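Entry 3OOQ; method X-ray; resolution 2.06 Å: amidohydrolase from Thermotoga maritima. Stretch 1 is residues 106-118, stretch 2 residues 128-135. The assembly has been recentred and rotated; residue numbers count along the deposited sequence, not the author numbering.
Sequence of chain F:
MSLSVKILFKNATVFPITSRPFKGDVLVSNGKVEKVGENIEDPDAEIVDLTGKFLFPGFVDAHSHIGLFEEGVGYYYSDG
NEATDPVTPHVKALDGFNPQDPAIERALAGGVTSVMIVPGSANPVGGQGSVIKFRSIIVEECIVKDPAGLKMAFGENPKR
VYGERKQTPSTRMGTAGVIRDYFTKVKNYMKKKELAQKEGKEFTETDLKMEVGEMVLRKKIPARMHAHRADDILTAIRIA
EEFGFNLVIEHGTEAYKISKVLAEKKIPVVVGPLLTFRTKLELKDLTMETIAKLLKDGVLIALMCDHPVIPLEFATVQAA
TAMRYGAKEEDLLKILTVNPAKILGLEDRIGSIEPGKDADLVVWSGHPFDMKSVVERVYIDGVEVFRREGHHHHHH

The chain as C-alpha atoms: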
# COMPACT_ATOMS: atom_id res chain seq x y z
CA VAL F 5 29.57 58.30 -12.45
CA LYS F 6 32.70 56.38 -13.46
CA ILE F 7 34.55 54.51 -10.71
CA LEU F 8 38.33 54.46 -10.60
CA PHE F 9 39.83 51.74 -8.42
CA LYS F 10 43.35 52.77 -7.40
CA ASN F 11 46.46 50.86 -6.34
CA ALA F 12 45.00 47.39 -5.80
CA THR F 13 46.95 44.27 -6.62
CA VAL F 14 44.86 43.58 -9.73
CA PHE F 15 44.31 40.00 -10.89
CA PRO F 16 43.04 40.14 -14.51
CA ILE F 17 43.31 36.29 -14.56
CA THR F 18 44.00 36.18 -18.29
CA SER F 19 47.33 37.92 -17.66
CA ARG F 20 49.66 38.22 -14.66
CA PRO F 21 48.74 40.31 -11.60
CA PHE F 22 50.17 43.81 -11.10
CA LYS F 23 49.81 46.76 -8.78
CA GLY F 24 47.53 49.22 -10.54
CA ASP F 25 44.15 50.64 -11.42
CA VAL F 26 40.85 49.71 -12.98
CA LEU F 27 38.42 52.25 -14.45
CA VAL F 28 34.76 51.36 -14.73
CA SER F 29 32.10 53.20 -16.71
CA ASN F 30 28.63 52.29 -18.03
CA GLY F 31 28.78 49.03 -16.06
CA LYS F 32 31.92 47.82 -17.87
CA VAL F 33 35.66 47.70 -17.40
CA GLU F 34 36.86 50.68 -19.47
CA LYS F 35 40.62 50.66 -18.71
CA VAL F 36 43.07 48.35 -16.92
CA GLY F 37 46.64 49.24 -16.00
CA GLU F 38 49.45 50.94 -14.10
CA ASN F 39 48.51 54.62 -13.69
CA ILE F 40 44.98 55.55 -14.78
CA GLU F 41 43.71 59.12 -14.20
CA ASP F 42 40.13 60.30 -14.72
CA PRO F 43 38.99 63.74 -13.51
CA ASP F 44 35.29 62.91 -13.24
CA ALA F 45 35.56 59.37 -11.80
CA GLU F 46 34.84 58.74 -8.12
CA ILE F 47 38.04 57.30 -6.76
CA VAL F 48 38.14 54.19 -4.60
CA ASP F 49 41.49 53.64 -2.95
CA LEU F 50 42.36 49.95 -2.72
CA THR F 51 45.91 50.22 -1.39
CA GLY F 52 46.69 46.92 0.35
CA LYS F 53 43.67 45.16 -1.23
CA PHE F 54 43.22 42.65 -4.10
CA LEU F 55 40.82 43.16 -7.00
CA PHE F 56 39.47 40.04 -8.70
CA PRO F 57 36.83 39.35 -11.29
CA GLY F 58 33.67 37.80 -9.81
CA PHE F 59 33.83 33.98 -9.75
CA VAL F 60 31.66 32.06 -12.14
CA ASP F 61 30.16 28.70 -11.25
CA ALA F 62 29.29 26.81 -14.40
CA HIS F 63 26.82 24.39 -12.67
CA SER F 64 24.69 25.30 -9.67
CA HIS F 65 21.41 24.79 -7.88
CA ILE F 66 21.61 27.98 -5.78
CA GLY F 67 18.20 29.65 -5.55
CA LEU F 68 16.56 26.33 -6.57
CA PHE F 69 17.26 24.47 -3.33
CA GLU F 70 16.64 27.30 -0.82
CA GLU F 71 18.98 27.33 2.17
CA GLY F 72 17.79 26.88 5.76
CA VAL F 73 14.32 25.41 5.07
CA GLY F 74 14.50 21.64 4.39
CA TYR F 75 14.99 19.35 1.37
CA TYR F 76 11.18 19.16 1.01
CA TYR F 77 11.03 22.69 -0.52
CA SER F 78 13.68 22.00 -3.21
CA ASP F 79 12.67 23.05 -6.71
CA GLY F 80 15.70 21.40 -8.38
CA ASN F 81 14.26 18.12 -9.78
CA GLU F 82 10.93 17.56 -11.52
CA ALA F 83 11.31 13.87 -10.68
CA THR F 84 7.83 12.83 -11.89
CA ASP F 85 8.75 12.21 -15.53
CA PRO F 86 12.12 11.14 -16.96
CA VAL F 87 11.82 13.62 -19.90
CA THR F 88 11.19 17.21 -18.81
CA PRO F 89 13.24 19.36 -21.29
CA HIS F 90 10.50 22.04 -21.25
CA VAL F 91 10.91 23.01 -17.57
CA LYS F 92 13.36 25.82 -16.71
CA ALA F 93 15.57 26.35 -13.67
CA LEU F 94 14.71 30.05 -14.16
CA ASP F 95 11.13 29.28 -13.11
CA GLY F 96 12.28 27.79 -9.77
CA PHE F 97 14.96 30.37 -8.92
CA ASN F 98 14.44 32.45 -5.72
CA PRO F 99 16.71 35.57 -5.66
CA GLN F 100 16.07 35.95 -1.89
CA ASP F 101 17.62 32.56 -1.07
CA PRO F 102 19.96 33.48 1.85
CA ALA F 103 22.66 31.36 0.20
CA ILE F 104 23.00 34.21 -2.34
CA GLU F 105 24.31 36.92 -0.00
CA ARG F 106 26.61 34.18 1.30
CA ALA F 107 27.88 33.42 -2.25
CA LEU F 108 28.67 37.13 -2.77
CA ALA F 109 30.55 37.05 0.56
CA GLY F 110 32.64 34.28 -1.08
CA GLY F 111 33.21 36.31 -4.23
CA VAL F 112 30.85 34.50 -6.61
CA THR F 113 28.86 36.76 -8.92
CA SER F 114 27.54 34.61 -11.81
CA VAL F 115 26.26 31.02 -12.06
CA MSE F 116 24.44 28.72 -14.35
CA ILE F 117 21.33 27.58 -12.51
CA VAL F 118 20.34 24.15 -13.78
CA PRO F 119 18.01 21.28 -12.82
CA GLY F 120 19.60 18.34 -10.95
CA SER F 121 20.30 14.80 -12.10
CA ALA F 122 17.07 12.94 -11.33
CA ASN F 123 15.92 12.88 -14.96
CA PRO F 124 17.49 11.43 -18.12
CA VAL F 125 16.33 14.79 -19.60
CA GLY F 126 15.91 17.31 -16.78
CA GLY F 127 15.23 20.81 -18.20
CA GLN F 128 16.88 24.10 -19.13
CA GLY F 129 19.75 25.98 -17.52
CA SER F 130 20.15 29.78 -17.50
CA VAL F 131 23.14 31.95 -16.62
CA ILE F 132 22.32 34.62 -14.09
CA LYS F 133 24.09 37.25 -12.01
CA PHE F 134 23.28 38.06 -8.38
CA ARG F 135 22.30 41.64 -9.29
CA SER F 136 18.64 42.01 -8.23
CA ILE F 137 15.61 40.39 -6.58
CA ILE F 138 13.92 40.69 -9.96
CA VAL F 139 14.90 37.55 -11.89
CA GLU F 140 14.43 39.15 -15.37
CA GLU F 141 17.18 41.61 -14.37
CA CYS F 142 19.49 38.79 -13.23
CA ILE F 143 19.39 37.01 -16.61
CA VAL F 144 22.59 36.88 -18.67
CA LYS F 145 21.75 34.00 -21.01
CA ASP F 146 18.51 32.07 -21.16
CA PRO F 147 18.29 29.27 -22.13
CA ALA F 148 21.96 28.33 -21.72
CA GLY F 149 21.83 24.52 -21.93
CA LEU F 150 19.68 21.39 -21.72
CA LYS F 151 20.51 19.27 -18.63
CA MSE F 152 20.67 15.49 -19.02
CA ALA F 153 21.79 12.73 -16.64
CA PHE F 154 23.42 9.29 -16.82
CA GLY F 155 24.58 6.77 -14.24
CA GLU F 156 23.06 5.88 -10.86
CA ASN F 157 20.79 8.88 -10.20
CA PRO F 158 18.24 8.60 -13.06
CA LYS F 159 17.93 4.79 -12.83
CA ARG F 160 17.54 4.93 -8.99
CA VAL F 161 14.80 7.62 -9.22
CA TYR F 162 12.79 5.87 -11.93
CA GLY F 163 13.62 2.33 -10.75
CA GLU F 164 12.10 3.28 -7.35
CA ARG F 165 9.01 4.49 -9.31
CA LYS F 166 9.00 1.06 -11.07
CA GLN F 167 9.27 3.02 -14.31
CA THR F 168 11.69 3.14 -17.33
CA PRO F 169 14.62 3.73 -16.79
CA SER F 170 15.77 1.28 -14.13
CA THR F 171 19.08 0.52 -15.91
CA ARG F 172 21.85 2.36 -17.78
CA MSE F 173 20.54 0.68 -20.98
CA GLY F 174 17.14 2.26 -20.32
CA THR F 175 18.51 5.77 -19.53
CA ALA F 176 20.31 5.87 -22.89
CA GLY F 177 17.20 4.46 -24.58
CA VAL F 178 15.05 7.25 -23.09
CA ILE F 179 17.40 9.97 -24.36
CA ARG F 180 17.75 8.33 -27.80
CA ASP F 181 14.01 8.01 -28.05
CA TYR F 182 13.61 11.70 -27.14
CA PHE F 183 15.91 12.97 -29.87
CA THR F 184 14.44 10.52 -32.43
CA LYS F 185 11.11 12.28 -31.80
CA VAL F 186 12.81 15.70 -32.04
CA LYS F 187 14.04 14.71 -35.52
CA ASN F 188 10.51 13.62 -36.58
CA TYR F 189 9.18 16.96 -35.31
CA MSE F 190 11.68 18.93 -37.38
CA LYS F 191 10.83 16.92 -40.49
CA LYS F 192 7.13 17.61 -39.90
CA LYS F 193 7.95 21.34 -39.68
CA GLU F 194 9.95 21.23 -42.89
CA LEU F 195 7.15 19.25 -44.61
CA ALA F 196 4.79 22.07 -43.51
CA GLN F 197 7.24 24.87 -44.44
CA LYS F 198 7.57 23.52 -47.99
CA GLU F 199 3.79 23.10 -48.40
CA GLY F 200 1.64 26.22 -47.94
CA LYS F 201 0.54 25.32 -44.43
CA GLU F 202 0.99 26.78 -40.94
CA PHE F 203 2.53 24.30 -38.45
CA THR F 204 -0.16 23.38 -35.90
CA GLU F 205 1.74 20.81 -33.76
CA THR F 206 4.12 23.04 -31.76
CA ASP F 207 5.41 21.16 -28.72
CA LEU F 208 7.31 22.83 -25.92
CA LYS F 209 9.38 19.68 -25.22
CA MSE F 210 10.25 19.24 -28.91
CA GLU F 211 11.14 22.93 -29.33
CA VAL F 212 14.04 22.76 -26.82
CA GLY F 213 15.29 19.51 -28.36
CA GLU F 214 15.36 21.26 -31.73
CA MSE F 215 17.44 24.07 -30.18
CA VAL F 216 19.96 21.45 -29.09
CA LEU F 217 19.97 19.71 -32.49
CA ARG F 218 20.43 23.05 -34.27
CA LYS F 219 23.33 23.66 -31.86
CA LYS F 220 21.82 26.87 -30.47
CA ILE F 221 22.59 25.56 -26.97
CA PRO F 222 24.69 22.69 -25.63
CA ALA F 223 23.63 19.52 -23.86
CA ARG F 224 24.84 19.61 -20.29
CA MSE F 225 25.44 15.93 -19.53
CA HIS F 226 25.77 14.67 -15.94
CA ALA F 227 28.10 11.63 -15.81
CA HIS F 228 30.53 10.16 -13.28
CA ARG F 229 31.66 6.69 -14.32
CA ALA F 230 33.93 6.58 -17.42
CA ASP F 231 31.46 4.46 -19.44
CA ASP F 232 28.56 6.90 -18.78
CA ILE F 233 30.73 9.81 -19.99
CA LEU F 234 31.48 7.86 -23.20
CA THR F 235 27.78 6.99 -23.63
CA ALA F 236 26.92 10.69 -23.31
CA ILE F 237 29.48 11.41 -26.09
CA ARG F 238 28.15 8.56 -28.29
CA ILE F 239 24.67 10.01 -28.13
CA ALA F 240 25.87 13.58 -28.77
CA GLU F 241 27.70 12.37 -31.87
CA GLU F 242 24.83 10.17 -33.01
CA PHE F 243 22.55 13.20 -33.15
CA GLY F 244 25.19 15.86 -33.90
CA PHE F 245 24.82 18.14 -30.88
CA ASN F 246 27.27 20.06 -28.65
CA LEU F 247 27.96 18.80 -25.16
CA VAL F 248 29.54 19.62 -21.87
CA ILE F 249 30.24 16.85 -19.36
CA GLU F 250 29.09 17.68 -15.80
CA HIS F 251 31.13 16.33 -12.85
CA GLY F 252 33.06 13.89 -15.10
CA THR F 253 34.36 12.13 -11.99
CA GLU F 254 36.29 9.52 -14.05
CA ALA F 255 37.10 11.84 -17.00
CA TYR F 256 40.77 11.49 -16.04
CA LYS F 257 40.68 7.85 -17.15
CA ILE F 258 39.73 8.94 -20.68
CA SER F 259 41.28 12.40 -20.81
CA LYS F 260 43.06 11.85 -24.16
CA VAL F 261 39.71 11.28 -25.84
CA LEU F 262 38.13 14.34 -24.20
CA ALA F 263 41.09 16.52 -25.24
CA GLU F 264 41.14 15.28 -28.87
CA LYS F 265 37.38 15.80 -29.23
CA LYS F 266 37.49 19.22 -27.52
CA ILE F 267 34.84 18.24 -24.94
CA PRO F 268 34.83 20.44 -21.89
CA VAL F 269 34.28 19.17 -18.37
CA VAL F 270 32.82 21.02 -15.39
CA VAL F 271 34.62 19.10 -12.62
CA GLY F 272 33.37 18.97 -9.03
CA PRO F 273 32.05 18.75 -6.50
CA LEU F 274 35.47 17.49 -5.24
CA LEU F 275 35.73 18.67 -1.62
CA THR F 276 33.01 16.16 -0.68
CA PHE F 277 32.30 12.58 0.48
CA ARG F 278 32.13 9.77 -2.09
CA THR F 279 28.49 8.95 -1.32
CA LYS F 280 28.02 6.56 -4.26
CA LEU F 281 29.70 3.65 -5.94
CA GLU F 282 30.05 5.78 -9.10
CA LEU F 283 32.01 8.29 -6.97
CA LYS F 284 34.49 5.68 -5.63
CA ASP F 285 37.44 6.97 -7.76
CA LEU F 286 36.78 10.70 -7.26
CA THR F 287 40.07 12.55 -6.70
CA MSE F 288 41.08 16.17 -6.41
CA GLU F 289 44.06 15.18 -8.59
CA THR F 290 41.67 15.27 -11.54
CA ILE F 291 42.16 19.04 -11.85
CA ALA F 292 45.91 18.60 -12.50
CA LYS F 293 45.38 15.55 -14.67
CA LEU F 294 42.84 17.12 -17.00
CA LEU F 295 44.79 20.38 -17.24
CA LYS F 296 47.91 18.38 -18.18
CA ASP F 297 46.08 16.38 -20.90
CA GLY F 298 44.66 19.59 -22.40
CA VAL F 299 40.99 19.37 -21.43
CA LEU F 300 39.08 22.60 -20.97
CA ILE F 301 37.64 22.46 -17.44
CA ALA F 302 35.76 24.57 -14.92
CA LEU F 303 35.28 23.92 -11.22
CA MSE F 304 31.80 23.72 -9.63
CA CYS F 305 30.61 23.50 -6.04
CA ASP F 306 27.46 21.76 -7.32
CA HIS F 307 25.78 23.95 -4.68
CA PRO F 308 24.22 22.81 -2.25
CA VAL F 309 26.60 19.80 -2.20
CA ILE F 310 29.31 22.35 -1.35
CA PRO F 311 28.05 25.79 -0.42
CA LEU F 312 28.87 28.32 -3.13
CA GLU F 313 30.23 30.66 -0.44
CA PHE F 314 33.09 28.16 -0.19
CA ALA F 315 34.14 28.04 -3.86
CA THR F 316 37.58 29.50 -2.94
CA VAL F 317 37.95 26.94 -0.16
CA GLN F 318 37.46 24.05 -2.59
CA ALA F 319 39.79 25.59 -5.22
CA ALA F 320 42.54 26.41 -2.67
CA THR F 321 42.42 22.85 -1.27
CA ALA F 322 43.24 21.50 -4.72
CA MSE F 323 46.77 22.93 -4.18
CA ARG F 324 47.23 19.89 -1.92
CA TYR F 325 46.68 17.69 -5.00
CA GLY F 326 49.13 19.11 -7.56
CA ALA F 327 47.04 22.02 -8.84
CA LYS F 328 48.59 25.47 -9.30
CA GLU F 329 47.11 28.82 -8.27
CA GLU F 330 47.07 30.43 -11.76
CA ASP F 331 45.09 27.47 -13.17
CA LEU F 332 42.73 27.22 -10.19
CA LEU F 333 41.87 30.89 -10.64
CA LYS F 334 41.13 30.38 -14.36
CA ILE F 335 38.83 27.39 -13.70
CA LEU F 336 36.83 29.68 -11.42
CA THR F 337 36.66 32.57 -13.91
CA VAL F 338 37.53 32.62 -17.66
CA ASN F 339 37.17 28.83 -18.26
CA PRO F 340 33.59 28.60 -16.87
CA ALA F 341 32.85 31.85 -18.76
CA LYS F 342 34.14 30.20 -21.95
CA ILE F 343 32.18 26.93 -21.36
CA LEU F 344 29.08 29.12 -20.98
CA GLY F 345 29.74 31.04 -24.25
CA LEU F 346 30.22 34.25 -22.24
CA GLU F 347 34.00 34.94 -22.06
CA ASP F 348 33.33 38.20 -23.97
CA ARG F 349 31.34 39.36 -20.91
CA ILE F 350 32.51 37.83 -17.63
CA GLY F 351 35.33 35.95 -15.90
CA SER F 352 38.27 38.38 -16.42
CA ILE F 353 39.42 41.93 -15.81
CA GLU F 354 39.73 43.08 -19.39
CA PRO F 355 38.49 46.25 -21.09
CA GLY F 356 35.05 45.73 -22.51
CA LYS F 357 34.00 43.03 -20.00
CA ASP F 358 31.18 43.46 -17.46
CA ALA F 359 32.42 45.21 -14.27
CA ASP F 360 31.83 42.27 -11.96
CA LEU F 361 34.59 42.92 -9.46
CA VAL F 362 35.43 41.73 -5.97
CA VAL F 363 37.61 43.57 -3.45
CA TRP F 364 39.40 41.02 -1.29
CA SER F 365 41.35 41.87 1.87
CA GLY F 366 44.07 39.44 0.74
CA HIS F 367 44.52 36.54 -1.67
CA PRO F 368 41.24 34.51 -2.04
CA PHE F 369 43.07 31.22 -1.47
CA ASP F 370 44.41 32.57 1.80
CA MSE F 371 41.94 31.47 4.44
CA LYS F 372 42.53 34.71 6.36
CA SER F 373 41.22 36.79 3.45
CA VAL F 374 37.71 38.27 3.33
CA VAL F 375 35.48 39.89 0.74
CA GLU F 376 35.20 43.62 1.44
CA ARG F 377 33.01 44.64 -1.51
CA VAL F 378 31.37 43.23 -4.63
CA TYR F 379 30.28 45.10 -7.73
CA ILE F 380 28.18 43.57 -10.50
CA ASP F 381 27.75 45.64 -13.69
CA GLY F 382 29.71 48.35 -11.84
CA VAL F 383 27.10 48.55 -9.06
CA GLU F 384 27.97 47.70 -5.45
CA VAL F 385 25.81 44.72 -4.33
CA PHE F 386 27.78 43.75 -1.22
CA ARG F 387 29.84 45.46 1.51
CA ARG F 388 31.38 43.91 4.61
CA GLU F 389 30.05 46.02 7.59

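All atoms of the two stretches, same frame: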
# COMPACT_ATOMS: atom_id res chain seq x y z
N ARG F 106 25.47 34.96 0.84
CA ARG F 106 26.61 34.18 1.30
C ARG F 106 27.57 33.88 0.15
O ARG F 106 28.79 33.88 0.35
CB ARG F 106 26.15 32.89 1.99
CG ARG F 106 25.46 33.13 3.33
CD ARG F 106 24.89 31.83 3.91
NE ARG F 106 24.29 32.05 5.23
CZ ARG F 106 23.05 31.71 5.59
NH1 ARG F 106 22.22 31.08 4.76
NH2 ARG F 106 22.64 31.98 6.82
N ALA F 107 27.04 33.66 -1.05
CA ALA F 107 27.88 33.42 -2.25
C ALA F 107 28.68 34.68 -2.66
O ALA F 107 29.85 34.59 -3.02
CB ALA F 107 27.04 32.92 -3.40
N LEU F 108 28.02 35.84 -2.59
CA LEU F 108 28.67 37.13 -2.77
C LEU F 108 29.79 37.34 -1.74
O LEU F 108 30.88 37.76 -2.10
CB LEU F 108 27.64 38.27 -2.73
CG LEU F 108 26.62 38.33 -3.89
CD1 LEU F 108 25.46 39.28 -3.56
CD2 LEU F 108 27.28 38.75 -5.21
N ALA F 109 29.53 37.01 -0.48
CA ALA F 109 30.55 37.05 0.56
C ALA F 109 31.72 36.07 0.31
O ALA F 109 32.75 36.15 0.98
CB ALA F 109 29.91 36.81 1.98
N GLY F 110 31.54 35.14 -0.63
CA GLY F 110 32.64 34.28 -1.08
C GLY F 110 33.17 34.65 -2.46
O GLY F 110 34.00 33.94 -3.03
N GLY F 111 32.66 35.74 -3.00
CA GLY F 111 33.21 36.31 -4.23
C GLY F 111 32.65 35.76 -5.51
O GLY F 111 33.23 35.97 -6.56
N VAL F 112 31.52 35.05 -5.43
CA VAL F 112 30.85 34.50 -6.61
C VAL F 112 29.76 35.45 -7.11
O VAL F 112 28.87 35.86 -6.35
CB VAL F 112 30.22 33.11 -6.30
CG1 VAL F 112 29.57 32.53 -7.56
CG2 VAL F 112 31.28 32.15 -5.78
N THR F 113 29.80 35.78 -8.40
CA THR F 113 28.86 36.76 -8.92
C THR F 113 27.91 36.21 -9.98
O THR F 113 26.79 36.71 -10.13
CB THR F 113 29.60 37.99 -9.50
OG1 THR F 113 30.53 37.55 -10.50
CG2 THR F 113 30.33 38.74 -8.41
N SER F 114 28.34 35.20 -10.72
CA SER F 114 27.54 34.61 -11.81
C SER F 114 27.52 33.08 -11.71
O SER F 114 28.51 32.47 -11.33
CB SER F 114 28.11 34.99 -13.19
OG SER F 114 28.03 36.40 -13.42
N VAL F 115 26.39 32.48 -12.06
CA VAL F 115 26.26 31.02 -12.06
C VAL F 115 25.32 30.59 -13.17
O VAL F 115 24.43 31.33 -13.58
CB VAL F 115 25.69 30.47 -10.70
CG1 VAL F 115 26.51 30.94 -9.50
CG2 VAL F 115 24.24 30.92 -10.50
N MSE F 116 25.53 29.38 -13.66
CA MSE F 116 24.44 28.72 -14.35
C MSE F 116 23.57 27.93 -13.35
O MSE F 116 24.04 27.01 -12.67
CB MSE F 116 24.88 27.82 -15.50
CG MSE F 116 23.67 27.59 -16.44
SE MSE F 116 23.86 26.32 -17.77
CE MSE F 116 24.44 24.78 -16.69
N ILE F 117 22.31 28.34 -13.25
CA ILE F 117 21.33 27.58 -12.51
C ILE F 117 20.78 26.53 -13.45
O ILE F 117 20.47 26.81 -14.62
CB ILE F 117 20.20 28.47 -11.94
CG1 ILE F 117 19.60 29.36 -13.03
CG2 ILE F 117 20.74 29.27 -10.75
CD1 ILE F 117 18.31 30.09 -12.66
N VAL F 118 20.68 25.30 -12.95
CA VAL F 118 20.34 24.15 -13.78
C VAL F 118 19.52 23.15 -12.93
O VAL F 118 19.71 23.07 -11.71
CB VAL F 118 21.66 23.56 -14.36
CG1 VAL F 118 22.56 22.98 -13.25
CG2 VAL F 118 21.43 22.56 -15.44
N GLN F 128 15.97 23.08 -18.60
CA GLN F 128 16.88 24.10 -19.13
C GLN F 128 17.63 24.86 -18.06
O GLN F 128 17.06 25.20 -17.02
CB GLN F 128 16.14 25.10 -20.02
CG GLN F 128 15.46 24.46 -21.21
CD GLN F 128 14.30 25.27 -21.71
OE1 GLN F 128 14.44 26.44 -22.03
NE2 GLN F 128 13.13 24.65 -21.77
N GLY F 129 18.91 25.11 -18.33
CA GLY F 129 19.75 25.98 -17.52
C GLY F 129 19.70 27.41 -18.05
O GLY F 129 19.36 27.63 -19.21
N SER F 130 20.03 28.37 -17.17
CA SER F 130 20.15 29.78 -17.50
C SER F 130 21.35 30.31 -16.75
O SER F 130 21.61 29.88 -15.64
CB SER F 130 18.92 30.56 -17.01
OG SER F 130 17.76 30.26 -17.78
N VAL F 131 22.07 31.27 -17.33
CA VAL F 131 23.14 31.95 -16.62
C VAL F 131 22.58 33.22 -16.03
O VAL F 131 21.93 34.01 -16.72
CB VAL F 131 24.34 32.30 -17.53
CG1 VAL F 131 25.45 32.96 -16.68
CG2 VAL F 131 24.86 31.07 -18.26
N ILE F 132 22.81 33.43 -14.74
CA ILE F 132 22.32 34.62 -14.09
C ILE F 132 23.43 35.27 -13.28
O ILE F 132 24.46 34.65 -12.99
CB ILE F 132 21.07 34.32 -13.18
CG1 ILE F 132 21.42 33.32 -12.06
CG2 ILE F 132 19.90 33.78 -14.00
CD1 ILE F 132 21.61 33.94 -10.72
N LYS F 133 23.21 36.53 -12.92
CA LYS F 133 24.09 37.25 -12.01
C LYS F 133 23.29 37.62 -10.79
O LYS F 133 22.09 37.82 -10.90
CB LYS F 133 24.58 38.54 -12.65
CG LYS F 133 25.46 38.37 -13.84
CD LYS F 133 26.14 39.70 -14.12
CE LYS F 133 26.80 39.68 -15.47
NZ LYS F 133 27.61 40.91 -15.62
N PHE F 134 23.95 37.73 -9.64
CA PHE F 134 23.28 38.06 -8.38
C PHE F 134 23.08 39.57 -8.24
O PHE F 134 23.53 40.16 -7.26
CB PHE F 134 24.09 37.53 -7.17
CG PHE F 134 24.36 36.05 -7.20
CD1 PHE F 134 23.35 35.13 -7.53
CD2 PHE F 134 25.61 35.56 -6.82
CE1 PHE F 134 23.60 33.75 -7.54
CE2 PHE F 134 25.86 34.18 -6.82
CZ PHE F 134 24.84 33.27 -7.19
N ARG F 135 22.41 40.18 -9.22
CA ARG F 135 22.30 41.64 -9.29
C ARG F 135 21.01 42.25 -8.73
O ARG F 135 20.98 43.45 -8.47
CB ARG F 135 22.56 42.17 -10.72
CG ARG F 135 21.92 41.36 -11.84
CD ARG F 135 21.84 42.14 -13.17
NE ARG F 135 22.95 41.92 -14.11
CZ ARG F 135 22.82 41.43 -15.35
NH1 ARG F 135 21.65 41.07 -15.84
NH2 ARG F 135 23.90 41.31 -16.12

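Strands 112-117 and 128-133 lie side by side as antiparallel neighbours, and their backbones set the spacing into which the side chains must fit. Val 115 and Ile 132 form a hydrogen-bonded pair, with Val 115 N to Ile 132 O at 3.0 Å and Ile 132 N to Val 115 O at 2.9 Å. Ile 117 and Ser 130 repeat the pattern, and Phe 134 N reaches Thr 113 O at 3.1 Å, carrying the ladder just past the second strand.

That last bond helps place the main bump of the contact, the Phe 134 ring. It fills a hollow built from helix and strand together: Ala 107 CB lies 3.8 Å from Phe 134 CE2, Leu 108 CD2 3.9 Å from Phe 134 CB, and Val 115 CG1 3.7 Å from Phe 134 CZ. The short methyl of Ala 107 leaves room for the ring, while Val 112 O meets its edge, 3.3 Å from Phe 134 CD2. Branched side chains continue the packing on the face shared by Val 115, Ile 117 and Ile 132, where Ile 117 CD1 sits 4.2 Å from Ile 132 CG2.

On the opposite face the selenium of selenomethionine Met 116 occupies the space beside Gly 129, SE to CA 4.1 Å. A CB there would fall 2.8 Å from Met 116 SE, a clash, so glycine suits the site.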